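Local coordinates for cell cycle serine/threonine-protein kinase CDC5/MSD2 (Saccharomyces cerevisiae, PDB 6MF4) that phosphorylates serine and threonine residues of cell-cycle proteins to promote mitotic exit, and is represented here by its polo-box domain, at residues R60-E65 with L200-R205; M97-W102 with T218-F223; V122-G127 with L168-F173; F209-L214 with E278-K283. All coordinates share one frame; numbering follows the deposited sequence.

Contact 1: residues R60-E65 with L200-R205; sequences RILASE and LRRYTR
Leu62 meets both Arg201 and Arg202, splitting its contacts between the two arginines. Leu62 CD2 lies 3.6 Å from Arg201 CB, packing on the aliphatic part of that arginine, the two side chains running past each other in opposite directions. Its CD1 lies above one face of the Arg202 guanidinium, offset toward the rim, and Leu62 CB comes to 3.6 Å from Arg202 NH2.

The Arg201 chain is extended from CG to NE (chi2 168°, chi3 156°), and beyond this stem its guanidinium is met on one face by Ile61, with CG2 3.8 Å from NH1. Glu65 does not form a direct salt bridge with it: OE2 and NH1 are 4.7 Å apart. Water 1 spans them, donating to Glu65 OE2 at 2.7 Å and accepting from Arg201 NH1 at 3.1 Å.

Two successive strand residues can serve one helix because Arg201 and Arg202 form a classic beta bulge opposite Glu213, which also makes a salt bridge with Arg202 NE. The axis of segment 60-65, part of helix 56-82, makes 70° with strand 200-205, with Trp150 of strand 149-156 touching Ile61, Leu62 and Arg201, and strand 209-214 flanking the bulge in the second polo-box sheet.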
# COMPACT_ATOMS: atom_id res chain seq x y z
N ARG A 60 -12.78 -2.20 -9.75
CA ARG A 60 -13.89 -1.72 -8.93
C ARG A 60 -13.50 -1.68 -7.45
O ARG A 60 -13.77 -0.71 -6.75
CB ARG A 60 -15.13 -2.60 -9.10
CG ARG A 60 -15.94 -2.33 -10.35
CD ARG A 60 -17.39 -2.77 -10.18
NE ARG A 60 -17.51 -4.21 -9.96
CZ ARG A 60 -17.45 -5.12 -10.93
NH1 ARG A 60 -17.59 -6.41 -10.64
NH2 ARG A 60 -17.27 -4.75 -12.19
N ILE A 61 -12.88 -2.76 -6.99
CA ILE A 61 -12.46 -2.89 -5.60
C ILE A 61 -11.43 -1.82 -5.25
O ILE A 61 -11.52 -1.17 -4.20
CB ILE A 61 -11.88 -4.29 -5.33
CG1 ILE A 61 -12.98 -5.33 -5.47
CG2 ILE A 61 -11.25 -4.36 -3.94
CD1 ILE A 61 -12.48 -6.76 -5.53
N LEU A 62 -10.44 -1.63 -6.13
CA LEU A 62 -9.44 -0.60 -5.94
C LEU A 62 -10.07 0.79 -5.85
O LEU A 62 -9.74 1.58 -4.96
CB LEU A 62 -8.43 -0.63 -7.09
CG LEU A 62 -7.43 -1.78 -7.04
CD1 LEU A 62 -6.74 -1.96 -8.38
CD2 LEU A 62 -6.39 -1.52 -5.96
N ALA A 63 -10.98 1.09 -6.77
CA ALA A 63 -11.61 2.40 -6.82
C ALA A 63 -12.44 2.64 -5.56
O ALA A 63 -12.54 3.76 -5.07
CB ALA A 63 -12.48 2.52 -8.06
N SER A 64 -13.04 1.57 -5.04
CA SER A 64 -13.85 1.67 -3.84
C SER A 64 -13.01 2.07 -2.62
O SER A 64 -13.45 2.87 -1.80
CB SER A 64 -14.56 0.35 -3.57
OG SER A 64 -15.38 0.44 -2.42
N GLU A 65 -11.81 1.51 -2.50
CA GLU A 65 -10.93 1.86 -1.38
C GLU A 65 -10.42 3.29 -1.53
O GLU A 65 -10.26 4.00 -0.53
CB GLU A 65 -9.75 0.89 -1.29
CG GLU A 65 -10.15 -0.56 -0.99
CD GLU A 65 -10.72 -0.75 0.41
OE1 GLU A 65 -10.43 0.06 1.31
OE2 GLU A 65 -11.47 -1.73 0.61
N LEU A 200 0.76 -5.84 -2.53
CA LEU A 200 0.58 -4.61 -3.28
C LEU A 200 -0.37 -4.84 -4.45
O LEU A 200 -0.09 -5.63 -5.34
CB LEU A 200 1.93 -4.11 -3.79
CG LEU A 200 1.92 -2.84 -4.64
CD1 LEU A 200 1.48 -1.66 -3.80
CD2 LEU A 200 3.31 -2.61 -5.23
N ARG A 201 -1.50 -4.14 -4.45
CA ARG A 201 -2.48 -4.29 -5.52
C ARG A 201 -2.16 -3.40 -6.71
O ARG A 201 -2.31 -3.81 -7.86
CB ARG A 201 -3.88 -3.95 -5.02
CG ARG A 201 -4.46 -4.92 -4.02
CD ARG A 201 -5.71 -4.31 -3.41
NE ARG A 201 -6.62 -5.31 -2.90
CZ ARG A 201 -7.74 -5.04 -2.24
NH1 ARG A 201 -8.09 -3.79 -2.00
NH2 ARG A 201 -8.50 -6.04 -1.82
N ARG A 202 -1.76 -2.16 -6.43
CA ARG A 202 -1.48 -1.20 -7.49
C ARG A 202 -0.47 -0.18 -7.01
O ARG A 202 -0.51 0.25 -5.86
CB ARG A 202 -2.77 -0.51 -7.95
CG ARG A 202 -2.58 0.49 -9.09
CD ARG A 202 -3.90 0.86 -9.75
NE ARG A 202 -4.82 1.53 -8.84
CZ ARG A 202 -6.10 1.76 -9.10
NH1 ARG A 202 -6.63 1.36 -10.25
NH2 ARG A 202 -6.86 2.37 -8.20
N TYR A 203 0.45 0.18 -7.89
CA TYR A 203 1.34 1.30 -7.65
C TYR A 203 1.20 2.29 -8.79
O TYR A 203 0.87 1.91 -9.91
CB TYR A 203 2.80 0.85 -7.52
CG TYR A 203 3.39 0.36 -8.82
CD1 TYR A 203 3.98 1.24 -9.72
CD2 TYR A 203 3.37 -0.99 -9.14
CE1 TYR A 203 4.52 0.79 -10.91
CE2 TYR A 203 3.92 -1.45 -10.33
CZ TYR A 203 4.49 -0.55 -11.20
OH TYR A 203 5.03 -1.00 -12.39
N THR A 204 1.44 3.56 -8.49
CA THR A 204 1.44 4.60 -9.51
C THR A 204 2.57 5.57 -9.23
O THR A 204 2.71 6.07 -8.12
CB THR A 204 0.12 5.38 -9.56
OG1 THR A 204 -0.98 4.46 -9.65
CG2 THR A 204 0.10 6.33 -10.76
N ARG A 205 3.38 5.81 -10.26
CA ARG A 205 4.48 6.75 -10.17
C ARG A 205 4.10 8.10 -10.75
O ARG A 205 3.71 8.20 -11.91
CB ARG A 205 5.70 6.21 -10.90
CG ARG A 205 6.43 5.15 -10.13
CD ARG A 205 7.92 5.43 -10.09
NE ARG A 205 8.63 4.55 -11.00
CZ ARG A 205 9.90 4.67 -11.33
NH1 ARG A 205 10.64 5.67 -10.83
NH2 ARG A 205 10.44 3.80 -12.16
O HOH W 1 -10.61 -4.16 -0.24

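Contact 2: residues M97-W102 with T218-F223; sequences MIVTKW and TFQFNF
Ile98 and Gln220 have CA atoms 7.0 Å apart and the two segments run 38° from parallel, a spacing too wide for backbone pairing. This is the interface of the polo-box domain's two sheets: strand 99-103 edges the first, strand 219-223 lies inside the second, and a side chain makes the polar connection.

Gln220 reaches across with CG anti to its backbone N and the chain extended, presenting its amide to Val99 as a two-bond mimic of a strand neighbour. Val99 N donates to Gln220 OE1 at 2.7 Å, and Gln220 NE2 donates to Val99 O at 3.0 Å, nearly straight at 173°; each donor lies on a lone pair of its acceptor. The second N-H of NE2 goes to Asn222 OD1 at 3.0 Å, so three bonds fix the rotation of the amide. An alanine here would probably leave Val99 N without its acceptor and Asn222 OD1 without the N-H that it receives, and the direct polar link between the sheets would be lost.

Further along, Asn222 and Trp102 slide past each other, ring and amide planes 52° apart. Water 2 joins Asn222 ND2 to Val99 O, while water 3, in the plane of the Trp102 ring, accepts from NE1 at 3.0 Å and from Asn222 ND2 at 3.1 Å.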
# COMPACT_ATOMS: atom_id res chain seq x y z
N MET A 97 0.83 -1.67 7.78
CA MET A 97 1.82 -2.26 6.89
C MET A 97 2.41 -1.16 6.03
O MET A 97 1.67 -0.28 5.57
CB MET A 97 1.16 -3.31 6.00
CG MET A 97 2.13 -4.20 5.25
SD MET A 97 3.19 -5.18 6.33
CE MET A 97 2.06 -5.65 7.64
N ILE A 98 3.72 -1.18 5.81
CA ILE A 98 4.32 -0.21 4.89
C ILE A 98 5.31 -0.88 3.95
O ILE A 98 5.86 -1.94 4.24
CB ILE A 98 5.04 0.95 5.64
CG1 ILE A 98 6.29 0.46 6.38
CG2 ILE A 98 4.07 1.65 6.60
CD1 ILE A 98 7.13 1.59 6.92
N VAL A 99 5.50 -0.25 2.80
CA VAL A 99 6.52 -0.63 1.85
C VAL A 99 7.83 0.02 2.25
O VAL A 99 7.90 1.24 2.35
CB VAL A 99 6.13 -0.20 0.42
CG1 VAL A 99 7.23 -0.55 -0.57
CG2 VAL A 99 4.82 -0.86 0.02
N THR A 100 8.85 -0.79 2.50
CA THR A 100 10.13 -0.29 3.00
C THR A 100 11.17 -0.20 1.90
O THR A 100 12.19 0.48 2.04
CB THR A 100 10.67 -1.19 4.12
OG1 THR A 100 10.85 -2.52 3.61
CG2 THR A 100 9.71 -1.22 5.29
N LYS A 101 10.90 -0.88 0.79
CA LYS A 101 11.84 -0.97 -0.32
C LYS A 101 11.09 -1.33 -1.59
O LYS A 101 10.17 -2.13 -1.56
CB LYS A 101 12.90 -2.03 -0.00
CG LYS A 101 14.33 -1.55 -0.03
N TRP A 102 11.49 -0.74 -2.72
CA TRP A 102 10.87 -1.10 -4.00
C TRP A 102 11.82 -0.81 -5.15
O TRP A 102 12.74 0.00 -5.02
CB TRP A 102 9.55 -0.35 -4.19
CG TRP A 102 9.68 1.13 -4.30
CD1 TRP A 102 9.78 2.03 -3.27
CD2 TRP A 102 9.73 1.90 -5.51
NE1 TRP A 102 9.89 3.30 -3.77
CE2 TRP A 102 9.86 3.25 -5.14
CE3 TRP A 102 9.68 1.57 -6.87
CZ2 TRP A 102 9.94 4.27 -6.08
CZ3 TRP A 102 9.75 2.58 -7.80
CH2 TRP A 102 9.88 3.92 -7.40
N THR A 218 -4.73 0.18 3.01
CA THR A 218 -3.77 1.21 3.34
C THR A 218 -3.17 1.82 2.07
O THR A 218 -2.89 1.11 1.10
CB THR A 218 -2.64 0.66 4.24
OG1 THR A 218 -3.18 0.35 5.53
CG2 THR A 218 -1.50 1.66 4.40
N PHE A 219 -3.01 3.14 2.09
CA PHE A 219 -2.36 3.86 1.00
C PHE A 219 -1.06 4.46 1.50
O PHE A 219 -1.04 5.09 2.56
CB PHE A 219 -3.27 4.97 0.46
CG PHE A 219 -4.52 4.46 -0.20
CD1 PHE A 219 -5.64 4.16 0.54
CD2 PHE A 219 -4.56 4.29 -1.57
CE1 PHE A 219 -6.79 3.69 -0.07
CE2 PHE A 219 -5.71 3.82 -2.19
CZ PHE A 219 -6.82 3.52 -1.44
N GLN A 220 0.02 4.27 0.75
CA GLN A 220 1.30 4.85 1.11
C GLN A 220 1.77 5.80 0.02
O GLN A 220 1.64 5.51 -1.17
CB GLN A 220 2.35 3.75 1.34
CG GLN A 220 3.69 4.29 1.78
CD GLN A 220 4.66 3.18 2.13
OE1 GLN A 220 4.24 2.10 2.55
NE2 GLN A 220 5.95 3.43 1.95
N PHE A 221 2.32 6.93 0.45
CA PHE A 221 2.80 7.96 -0.46
C PHE A 221 4.24 8.32 -0.13
O PHE A 221 4.51 8.85 0.95
CB PHE A 221 1.91 9.20 -0.39
CG PHE A 221 0.46 8.91 -0.65
CD1 PHE A 221 -0.36 8.44 0.36
CD2 PHE A 221 -0.09 9.12 -1.91
CE1 PHE A 221 -1.70 8.18 0.12
CE2 PHE A 221 -1.42 8.86 -2.15
CZ PHE A 221 -2.23 8.39 -1.13
N ASN A 222 5.15 8.01 -1.05
CA ASN A 222 6.56 8.35 -0.91
C ASN A 222 6.89 9.58 -1.73
O ASN A 222 6.91 9.53 -2.96
CB ASN A 222 7.45 7.18 -1.36
CG ASN A 222 7.38 5.99 -0.42
OD1 ASN A 222 6.57 5.94 0.50
ND2 ASN A 222 8.24 5.00 -0.68
N PHE A 223 7.16 10.69 -1.05
CA PHE A 223 7.44 11.96 -1.73
C PHE A 223 8.93 12.11 -2.02
O PHE A 223 9.76 11.43 -1.41
CB PHE A 223 6.92 13.12 -0.88
CG PHE A 223 5.45 13.05 -0.60
CD1 PHE A 223 4.53 13.63 -1.46
CD2 PHE A 223 4.98 12.38 0.53
CE1 PHE A 223 3.17 13.55 -1.20
CE2 PHE A 223 3.62 12.30 0.79
CZ PHE A 223 2.72 12.89 -0.07
O HOH W 2 9.37 2.76 0.71
O HOH W 3 10.57 5.93 -2.53

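Contact 3: residues V122-G127 with L168-F173; sequences VLFNNG and LEVVDF
Val122 points its side chain at the helix segment 168-173, where its two methyls find different valines. CG1, anti to the backbone N (chi1 179°), lies 4.0 Å from Val170 CG1, and CG2 lies 3.8 Å from Val171 CG2. The side chains of Val122 and Val170 cross at about a right angle. CG2 also comes to 4.0 Å from Val171 CA, which brings it down to the helix backbone.

Two residues on, Phe124 extends the apolar patch. Its CB does not aim at the helix, but the ring end comes nearer, and it reaches Val170 tip to tip: CE1 is 4.0 Å from Val170 CG1. One face of this ring is covered by Val122 CG1, 3.7 Å above the plane and over the centre, so that Val122 packs against helix and ring together.

From Phe124 the chain leaves the helix through a type I beta turn closed by Gly127 N to Phe124 O at 3.0 Å. Gly127 has a positive phi of 95°, where a CB would clash with the carbonyl O of Asn126.

The whole is hydrophobic packing of helix 165-178 on the sheet of the first polo box. Val122 pairs through its backbone with Val130 of strand 129-132, Val171 also touches Val130 and Arg132 of that strand, and His167 from the same helix meets the Phe124 ring edge-to-face.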
# COMPACT_ATOMS: atom_id res chain seq x y z
N VAL A 122 6.80 -9.87 -5.74
CA VAL A 122 7.08 -9.58 -7.13
C VAL A 122 5.75 -9.49 -7.85
O VAL A 122 4.96 -10.44 -7.83
CB VAL A 122 7.98 -10.63 -7.80
CG1 VAL A 122 8.21 -10.27 -9.27
CG2 VAL A 122 9.31 -10.73 -7.06
N LEU A 123 5.51 -8.34 -8.45
CA LEU A 123 4.33 -8.10 -9.27
C LEU A 123 4.74 -8.33 -10.72
O LEU A 123 5.48 -7.55 -11.30
CB LEU A 123 3.81 -6.68 -9.05
CG LEU A 123 2.61 -6.20 -9.87
CD1 LEU A 123 1.46 -7.18 -9.81
CD2 LEU A 123 2.17 -4.83 -9.36
N PHE A 124 4.28 -9.44 -11.28
CA PHE A 124 4.67 -9.84 -12.62
C PHE A 124 3.90 -9.04 -13.67
O PHE A 124 2.89 -8.41 -13.36
CB PHE A 124 4.46 -11.34 -12.80
CG PHE A 124 5.39 -12.16 -11.96
CD1 PHE A 124 6.62 -12.54 -12.44
CD2 PHE A 124 5.03 -12.53 -10.68
CE1 PHE A 124 7.49 -13.30 -11.66
CE2 PHE A 124 5.88 -13.29 -9.89
CZ PHE A 124 7.11 -13.67 -10.38
N ASN A 125 4.38 -9.07 -14.90
CA ASN A 125 3.84 -8.22 -15.94
C ASN A 125 2.42 -8.60 -16.36
O ASN A 125 1.70 -7.78 -16.91
CB ASN A 125 4.78 -8.22 -17.16
CG ASN A 125 6.09 -7.51 -16.88
OD1 ASN A 125 6.16 -6.63 -16.02
ND2 ASN A 125 7.14 -7.89 -17.60
N ASN A 126 2.02 -9.84 -16.09
CA ASN A 126 0.66 -10.27 -16.40
C ASN A 126 -0.31 -9.98 -15.26
O ASN A 126 -1.48 -10.36 -15.31
CB ASN A 126 0.63 -11.77 -16.75
CG ASN A 126 0.90 -12.66 -15.55
OD1 ASN A 126 1.32 -12.19 -14.48
ND2 ASN A 126 0.67 -13.95 -15.72
N GLY A 127 0.19 -9.31 -14.23
CA GLY A 127 -0.66 -8.84 -13.14
C GLY A 127 -0.73 -9.77 -11.95
O GLY A 127 -1.36 -9.44 -10.94
N LEU A 168 9.57 -18.27 -9.29
CA LEU A 168 10.37 -18.28 -8.07
C LEU A 168 11.84 -18.01 -8.34
O LEU A 168 12.56 -17.57 -7.44
CB LEU A 168 10.19 -19.62 -7.34
CG LEU A 168 8.81 -19.78 -6.70
CD1 LEU A 168 8.59 -21.22 -6.30
CD2 LEU A 168 8.65 -18.86 -5.50
N GLU A 169 12.30 -18.24 -9.57
CA GLU A 169 13.65 -17.83 -9.95
C GLU A 169 13.76 -16.31 -9.97
O GLU A 169 14.77 -15.74 -9.55
CB GLU A 169 14.04 -18.40 -11.32
CG GLU A 169 14.17 -19.92 -11.35
CD GLU A 169 15.22 -20.43 -10.38
OE1 GLU A 169 16.38 -19.96 -10.44
OE2 GLU A 169 14.89 -21.31 -9.55
N VAL A 170 12.72 -15.65 -10.47
CA VAL A 170 12.66 -14.20 -10.46
C VAL A 170 12.57 -13.70 -9.02
O VAL A 170 13.22 -12.73 -8.64
CB VAL A 170 11.47 -13.67 -11.28
CG1 VAL A 170 11.28 -12.16 -11.09
CG2 VAL A 170 11.66 -13.99 -12.75
N VAL A 171 11.75 -14.37 -8.21
CA VAL A 171 11.60 -13.99 -6.81
C VAL A 171 12.95 -14.12 -6.09
O VAL A 171 13.30 -13.28 -5.26
CB VAL A 171 10.54 -14.86 -6.10
CG1 VAL A 171 10.62 -14.71 -4.58
CG2 VAL A 171 9.15 -14.49 -6.58
N ASP A 172 13.71 -15.16 -6.43
CA ASP A 172 15.03 -15.37 -5.86
C ASP A 172 15.97 -14.22 -6.21
O ASP A 172 16.74 -13.76 -5.36
CB ASP A 172 15.61 -16.71 -6.34
CG ASP A 172 17.02 -16.95 -5.84
OD1 ASP A 172 17.18 -17.13 -4.61
OD2 ASP A 172 17.96 -16.98 -6.67
N PHE A 173 15.90 -13.75 -7.45
CA PHE A 173 16.70 -12.61 -7.87
C PHE A 173 16.41 -11.40 -6.98
O PHE A 173 17.33 -10.73 -6.51
CB PHE A 173 16.42 -12.25 -9.33
CG PHE A 173 17.02 -10.93 -9.75
CD1 PHE A 173 18.32 -10.86 -10.22
CD2 PHE A 173 16.28 -9.76 -9.67
CE1 PHE A 173 18.86 -9.66 -10.60
CE2 PHE A 173 16.82 -8.55 -10.04
CZ PHE A 173 18.12 -8.50 -10.50

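Contact 4: residues F209-L214 with E278-K283; sequences FVMFEL and EGLKQK
Met211 spans the space between strand 209-214 and the helix segment 278-283 with a fully extended side chain, all three torsions near 180° (chi1 173°). Its CB lies in the plane of the Phe209 ring, at the ring's edge. SD is over the helix backbone, 4.1 Å from Gly279 C and 4.0 Å from Lys283 CG. The terminal CE touches the same Lys283 CG and, at 3.8 Å, Leu280 CD2, the side chains of Met211 and Leu280 crossing at about a right angle. An alanine at Met211 would probably open a gap between the strand and Gly279, Leu280 and Lys283 and leave Leu280 CD2 without its methyl partner.

Close approach here depends on Gly279. A CB on it would fall 3.3 Å from Phe209 CZ and 3.4 Å from Met211 SD, both tight; as it is, Gly279 CA sits at the edge of the Phe209 ring.

Lys283 bends at chi2 and chi3, its stem running past Met211 in the opposite direction and its CD 3.3 Å from Glu213 OE2. The charged ends do not meet: Glu213 OE2 and Lys283 NZ stay 4.9 Å apart. Each has another partner on strand 200-205, Glu213 in a salt bridge with Arg202 and Lys283 NZ in a hydrogen bond to Thr204, which gives Glu213 OE2 and Lys283 NZ each a partner.

Segment 278-283 of helix 269-283 runs at 57° to strand 209-214, over the second polo-box sheet, with helix 56-82 alongside: its Cys66 touches Glu213 and Lys283, and Thr69 and Ile73 touch Leu280.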
# COMPACT_ATOMS: atom_id res chain seq x y z
N PHE A 209 5.38 12.12 -6.28
CA PHE A 209 5.34 10.99 -5.36
C PHE A 209 5.01 9.67 -6.06
O PHE A 209 4.50 9.66 -7.18
CB PHE A 209 4.31 11.24 -4.24
CG PHE A 209 2.89 11.38 -4.73
CD1 PHE A 209 2.40 12.61 -5.13
CD2 PHE A 209 2.05 10.28 -4.77
CE1 PHE A 209 1.10 12.74 -5.58
CE2 PHE A 209 0.75 10.40 -5.21
CZ PHE A 209 0.27 11.63 -5.62
N VAL A 210 5.34 8.58 -5.39
CA VAL A 210 4.85 7.27 -5.80
C VAL A 210 3.79 6.82 -4.79
O VAL A 210 3.92 7.03 -3.59
CB VAL A 210 5.99 6.23 -5.91
CG1 VAL A 210 6.77 6.13 -4.61
CG2 VAL A 210 5.44 4.87 -6.31
N MET A 211 2.73 6.21 -5.32
CA MET A 211 1.55 5.85 -4.55
C MET A 211 1.38 4.34 -4.55
O MET A 211 1.34 3.72 -5.61
CB MET A 211 0.33 6.54 -5.15
CG MET A 211 -1.02 6.16 -4.57
SD MET A 211 -2.33 7.12 -5.37
CE MET A 211 -3.77 6.51 -4.51
N PHE A 212 1.29 3.76 -3.36
CA PHE A 212 1.09 2.32 -3.19
C PHE A 212 -0.29 2.05 -2.60
O PHE A 212 -0.68 2.66 -1.60
CB PHE A 212 2.17 1.72 -2.28
CG PHE A 212 3.57 1.93 -2.77
CD1 PHE A 212 4.05 1.24 -3.87
CD2 PHE A 212 4.42 2.81 -2.12
CE1 PHE A 212 5.34 1.43 -4.32
CE2 PHE A 212 5.72 3.00 -2.56
CZ PHE A 212 6.18 2.30 -3.66
N GLU A 213 -1.01 1.12 -3.22
CA GLU A 213 -2.32 0.70 -2.75
C GLU A 213 -2.22 -0.74 -2.25
O GLU A 213 -2.11 -1.67 -3.05
CB GLU A 213 -3.36 0.85 -3.87
CG GLU A 213 -3.43 2.26 -4.41
CD GLU A 213 -4.35 2.41 -5.61
OE1 GLU A 213 -5.56 2.12 -5.48
OE2 GLU A 213 -3.86 2.85 -6.67
N LEU A 214 -2.23 -0.91 -0.93
CA LEU A 214 -2.06 -2.23 -0.32
C LEU A 214 -3.39 -2.93 -0.11
O LEU A 214 -4.44 -2.28 -0.03
CB LEU A 214 -1.33 -2.10 1.02
CG LEU A 214 0.05 -1.43 0.98
CD1 LEU A 214 0.67 -1.40 2.36
CD2 LEU A 214 0.97 -2.13 -0.01
N GLU A 278 -5.53 14.43 -4.42
CA GLU A 278 -5.53 14.44 -5.88
C GLU A 278 -5.24 13.05 -6.44
O GLU A 278 -5.85 12.62 -7.42
CB GLU A 278 -4.50 15.44 -6.42
CG GLU A 278 -4.78 16.89 -6.05
N GLY A 279 -4.31 12.34 -5.81
CA GLY A 279 -3.98 10.98 -6.21
C GLY A 279 -5.17 10.05 -6.05
O GLY A 279 -5.53 9.32 -6.97
N LEU A 280 -5.80 10.09 -4.87
CA LEU A 280 -6.96 9.26 -4.59
C LEU A 280 -8.13 9.57 -5.52
O LEU A 280 -8.82 8.66 -5.98
CB LEU A 280 -7.41 9.45 -3.14
CG LEU A 280 -6.42 8.97 -2.09
CD1 LEU A 280 -6.76 9.57 -0.74
CD2 LEU A 280 -6.42 7.44 -2.02
N LYS A 281 -8.35 10.85 -5.78
CA LYS A 281 -9.46 11.27 -6.63
C LYS A 281 -9.28 10.70 -8.03
O LYS A 281 -10.20 10.13 -8.61
CB LYS A 281 -9.56 12.80 -6.69
CG LYS A 281 -10.79 13.31 -7.43
N GLN A 282 -8.07 10.86 -8.57
CA GLN A 282 -7.76 10.37 -9.90
C GLN A 282 -7.96 8.86 -10.02
O GLN A 282 -8.62 8.39 -10.95
CB GLN A 282 -6.31 10.73 -10.26
CG GLN A 282 -5.96 10.52 -11.72
CD GLN A 282 -4.53 10.90 -12.02
OE1 GLN A 282 -3.67 10.04 -12.20
NE2 GLN A 282 -4.26 12.20 -12.06
N LYS A 283 -7.40 8.10 -9.08
CA LYS A 283 -7.44 6.64 -9.14
C LYS A 283 -8.85 6.09 -8.96
O LYS A 283 -9.15 4.97 -9.38
CB LYS A 283 -6.52 6.04 -8.08
CG LYS A 283 -5.04 6.37 -8.26
CD LYS A 283 -4.25 5.25 -8.96
CE LYS A 283 -4.32 5.36 -10.47
NZ LYS A 283 -3.13 4.73 -11.12

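In the fold
From the N terminus, helix 56-82 opens contact 1, which closes 135 residues later on strand 200-205 and so lays an early helix on the second polo-box sheet. Contact 2 opens inside that loop at 97-102 and closes beyond it at 218-223, crossing contact 1 and joining the sheets of both polo boxes. Contact 3 is nested within both loops, as a local closure of the first polo box. Contact 4 opens at 209-214, after contact 1 has closed, and crosses contact 2 before ending on the C-terminal helix 269-283. Strands 200-205, 209-214 and 219-223 are consecutive neighbours, so contacts 1, 4 and 2 meet on one sheet; contact 3 lies about 23 Å from contact 4, centre to centre.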